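Local coordinates for THUMP domain-containing protein (PDB 1VBK), which probably binds RNA and ATP, as a ThiI-like protein with a THUMP domain that has been considered a putative thiamine-biosynthesis factor, at residues 185-189 with 219-224. Residues are numbered along the deposited sequence.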
ATOM      1  N   ILE A 185      -9.092 -13.279  -2.213  1.00 22.81           N
ATOM      2  CA  ILE A 185      -9.179 -14.691  -1.870  1.00 23.04           C
ATOM      3  C   ILE A 185     -10.156 -15.324  -2.849  1.00 23.03           C
ATOM      4  O   ILE A 185     -11.365 -15.097  -2.771  1.00 23.50           O
ATOM      5  CB  ILE A 185      -9.674 -14.897  -0.421  1.00 22.75           C
ATOM      6  CG1 ILE A 185      -8.788 -14.114   0.555  1.00 22.90           C
ATOM      7  CG2 ILE A 185      -9.639 -16.381  -0.068  1.00 23.80           C
ATOM      8  CD1 ILE A 185      -7.315 -14.476   0.488  1.00 24.29           C
ATOM      9  N   LEU A 186      -9.614 -16.119  -3.766  1.00 23.25           N
ATOM     10  CA  LEU A 186     -10.400 -16.770  -4.810  1.00 24.30           C
ATOM     11  C   LEU A 186     -10.651 -18.253  -4.539  1.00 25.93           C
ATOM     12  O   LEU A 186      -9.709 -19.030  -4.374  1.00 25.59           O
ATOM     13  CB  LEU A 186      -9.673 -16.599  -6.148  1.00 23.38           C
ATOM     14  CG  LEU A 186     -10.284 -17.136  -7.443  1.00 24.28           C
ATOM     15  CD1 LEU A 186     -11.595 -16.432  -7.739  1.00 23.54           C
ATOM     16  CD2 LEU A 186      -9.299 -16.917  -8.582  1.00 24.82           C
ATOM     17  N   HIS A 187     -11.922 -18.649  -4.511  1.00 27.34           N
ATOM     18  CA  HIS A 187     -12.265 -20.047  -4.254  1.00 30.20           C
ATOM     19  C   HIS A 187     -13.534 -20.513  -4.967  1.00 30.73           C
ATOM     20  O   HIS A 187     -13.802 -21.706  -5.029  1.00 31.09           O
ATOM     21  CB  HIS A 187     -12.406 -20.279  -2.747  1.00 30.52           C
ATOM     22  CG  HIS A 187     -13.535 -19.522  -2.124  1.00 31.04           C
ATOM     23  ND1 HIS A 187     -14.819 -20.019  -2.058  1.00 32.54           N
ATOM     24  CD2 HIS A 187     -13.580 -18.288  -1.568  1.00 31.30           C
ATOM     25  CE1 HIS A 187     -15.606 -19.125  -1.486  1.00 32.67           C
ATOM     26  NE2 HIS A 187     -14.880 -18.066  -1.180  1.00 32.96           N
ATOM     27  N   ASP A 188     -14.317 -19.576  -5.489  1.00 32.73           N
ATOM     28  CA  ASP A 188     -15.541 -19.923  -6.204  1.00 33.31           C
ATOM     29  C   ASP A 188     -15.991 -18.794  -7.133  1.00 33.55           C
ATOM     30  O   ASP A 188     -15.311 -17.777  -7.261  1.00 32.07           O
ATOM     31  CB  ASP A 188     -16.655 -20.290  -5.211  1.00 33.21           C
ATOM     32  CG  ASP A 188     -17.123 -19.111  -4.378  1.00 35.46           C
ATOM     33  OD1 ASP A 188     -16.425 -18.076  -4.336  1.00 33.85           O
ATOM     34  OD2 ASP A 188     -18.198 -19.228  -3.750  1.00 35.69           O
ATOM     35  N   GLU A 189     -17.133 -18.983  -7.788  1.00 33.89           N
ATOM     36  CA  GLU A 189     -17.656 -17.989  -8.717  1.00 34.07           C
ATOM     37  C   GLU A 189     -17.965 -16.655  -8.045  1.00 31.29           C
ATOM     38  O   GLU A 189     -17.704 -15.598  -8.613  1.00 30.49           O
ATOM     39  CB  GLU A 189     -18.914 -18.529  -9.409  1.00 37.76           C
ATOM     40  CG  GLU A 189     -18.673 -19.812 -10.197  1.00 43.62           C
ATOM     41  CD  GLU A 189     -19.924 -20.322 -10.897  1.00 48.34           C
ATOM     42  OE1 GLU A 189     -20.927 -20.600 -10.204  1.00 50.37           O
ATOM     43  OE2 GLU A 189     -19.903 -20.447 -12.142  1.00 50.49           O
ATOM     44  N   LYS A 219     -10.375 -26.017 -10.603  1.00 37.85           N
ATOM     45  CA  LYS A 219     -11.586 -25.232 -10.793  1.00 35.65           C
ATOM     46  C   LYS A 219     -11.274 -23.749 -10.600  1.00 35.55           C
ATOM     47  O   LYS A 219     -11.819 -22.892 -11.301  1.00 34.84           O
ATOM     48  CB  LYS A 219     -12.654 -25.684  -9.793  1.00 37.52           C
ATOM     49  CG  LYS A 219     -13.780 -24.686  -9.544  1.00 40.72           C
ATOM     50  CD  LYS A 219     -14.564 -24.368 -10.803  1.00 44.28           C
ATOM     51  CE  LYS A 219     -15.684 -23.383 -10.498  1.00 46.01           C
ATOM     52  NZ  LYS A 219     -16.483 -23.030 -11.707  1.00 47.06           N
ATOM     53  N   VAL A 220     -10.390 -23.448  -9.653  1.00 32.78           N
ATOM     54  CA  VAL A 220     -10.018 -22.064  -9.393  1.00 31.55           C
ATOM     55  C   VAL A 220      -9.159 -21.499 -10.517  1.00 31.18           C
ATOM     56  O   VAL A 220      -9.341 -20.352 -10.918  1.00 31.22           O
ATOM     57  CB  VAL A 220      -9.272 -21.925  -8.052  1.00 30.54           C
ATOM     58  CG1 VAL A 220      -8.715 -20.507  -7.900  1.00 29.82           C
ATOM     59  CG2 VAL A 220     -10.223 -22.227  -6.911  1.00 28.87           C
ATOM     60  N   ARG A 221      -8.231 -22.299 -11.033  1.00 31.29           N
ATOM     61  CA  ARG A 221      -7.383 -21.830 -12.123  1.00 32.44           C
ATOM     62  C   ARG A 221      -8.235 -21.443 -13.332  1.00 32.53           C
ATOM     63  O   ARG A 221      -7.911 -20.495 -14.045  1.00 31.71           O
ATOM     64  CB  ARG A 221      -6.360 -22.899 -12.524  1.00 33.68           C
ATOM     65  CG  ARG A 221      -5.236 -23.103 -11.512  1.00 35.83           C
ATOM     66  CD  ARG A 221      -4.173 -24.048 -12.054  1.00 36.42           C
ATOM     67  NE  ARG A 221      -3.091 -24.304 -11.102  1.00 39.20           N
ATOM     68  CZ  ARG A 221      -2.241 -23.382 -10.654  1.00 40.23           C
ATOM     69  NH1 ARG A 221      -2.338 -22.123 -11.063  1.00 40.64           N
ATOM     70  NH2 ARG A 221      -1.281 -23.720  -9.802  1.00 38.96           N
ATOM     71  N   SER A 222      -9.324 -22.172 -13.559  1.00 31.84           N
ATOM     72  CA  SER A 222     -10.197 -21.867 -14.684  1.00 33.14           C
ATOM     73  C   SER A 222     -10.971 -20.576 -14.410  1.00 31.98           C
ATOM     74  O   SER A 222     -11.305 -19.835 -15.334  1.00 29.97           O
ATOM     75  CB  SER A 222     -11.156 -23.033 -14.963  1.00 34.32           C
ATOM     76  OG  SER A 222     -11.904 -23.382 -13.813  1.00 39.84           O
ATOM     77  N   LEU A 223     -11.247 -20.305 -13.138  1.00 31.77           N
ATOM     78  CA  LEU A 223     -11.949 -19.082 -12.769  1.00 30.43           C
ATOM     79  C   LEU A 223     -11.006 -17.912 -13.020  1.00 29.99           C
ATOM     80  O   LEU A 223     -11.406 -16.879 -13.559  1.00 29.82           O
ATOM     81  CB  LEU A 223     -12.349 -19.107 -11.292  1.00 32.45           C
ATOM     82  CG  LEU A 223     -13.456 -20.082 -10.880  1.00 34.31           C
ATOM     83  CD1 LEU A 223     -13.663 -20.010  -9.373  1.00 34.74           C
ATOM     84  CD2 LEU A 223     -14.746 -19.733 -11.608  1.00 33.54           C
ATOM     85  N   TRP A 224      -9.746 -18.081 -12.634  1.00 28.41           N
ATOM     86  CA  TRP A 224      -8.764 -17.027 -12.828  1.00 28.54           C
ATOM     87  C   TRP A 224      -8.521 -16.754 -14.314  1.00 29.72           C
ATOM     88  O   TRP A 224      -8.306 -15.607 -14.707  1.00 29.39           O
ATOM     89  CB  TRP A 224      -7.439 -17.378 -12.142  1.00 26.33           C
ATOM     90  CG  TRP A 224      -6.406 -16.318 -12.363  1.00 24.81           C
ATOM     91  CD1 TRP A 224      -5.184 -16.472 -12.948  1.00 25.40           C
ATOM     92  CD2 TRP A 224      -6.563 -14.915 -12.122  1.00 23.50           C
ATOM     93  NE1 TRP A 224      -4.572 -15.249 -13.097  1.00 24.92           N
ATOM     94  CE2 TRP A 224      -5.398 -14.276 -12.598  1.00 25.17           C
ATOM     95  CE3 TRP A 224      -7.578 -14.135 -11.551  1.00 22.83           C
ATOM     96  CZ2 TRP A 224      -5.219 -12.890 -12.526  1.00 24.49           C
ATOM     97  CZ3 TRP A 224      -7.401 -12.757 -11.478  1.00 24.50           C
ATOM     98  CH2 TRP A 224      -6.229 -12.150 -11.965  1.00 24.42           C
TER
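Leu186 forms the apolar centre, its side chain directed at one face of helix 215-228. Its CD2 lies 3.7 Å from Val220 CG1 and 4.0 Å from Trp224 CB, residues one helical turn apart, while Leu186 CD1 meets Leu223 CD1 at 4.4 Å. Leu186 also touches Ala192 and Ile195 of helix 189-200, filling the space between the two helices; Tyr209 and Pro207 of strand 204-210 pack against Val220 and Trp224. Trp224 NE1 is hydrogen-bonded to Gly236 O. Farther along the loop the helix side chains mostly meet backbone: Val220 CG2 rests 4.0 Å from His187 CA, and Leu223 CD1 presses on the peptide joining Asp188 to Glu189, 3.5 Å from Asp188 C and 4.0 Å from Glu189 N; Leu223 CD2 also meets Glu189 CG at 4.2 Å. The CA-to-CB bonds of His187 and Asp188 point away from residues 219-224. Asp188 is the N-cap of helix 189-200, its side chain capping a backbone N of the first turn; its OD1 and His187 N are both hydrogen-bonded to Ser191 OG. At the exposed edge Glu189 OE2 and Lys219 NZ stand 4.3 Å apart, opposite charges too distant for a salt bridge. Segment 185-189 is the turn from strand 181-185, the central strand of the five-stranded parallel sheet, into helix 189-200, as at the first strand-helix junction of the Rossmann-like HUP fold. With no hydrogen bond between the segments and 319 Å² buried, their direct association rests on van der Waals and hydrophobic contact, with at most a weak electrostatic contribution at the exposed edge.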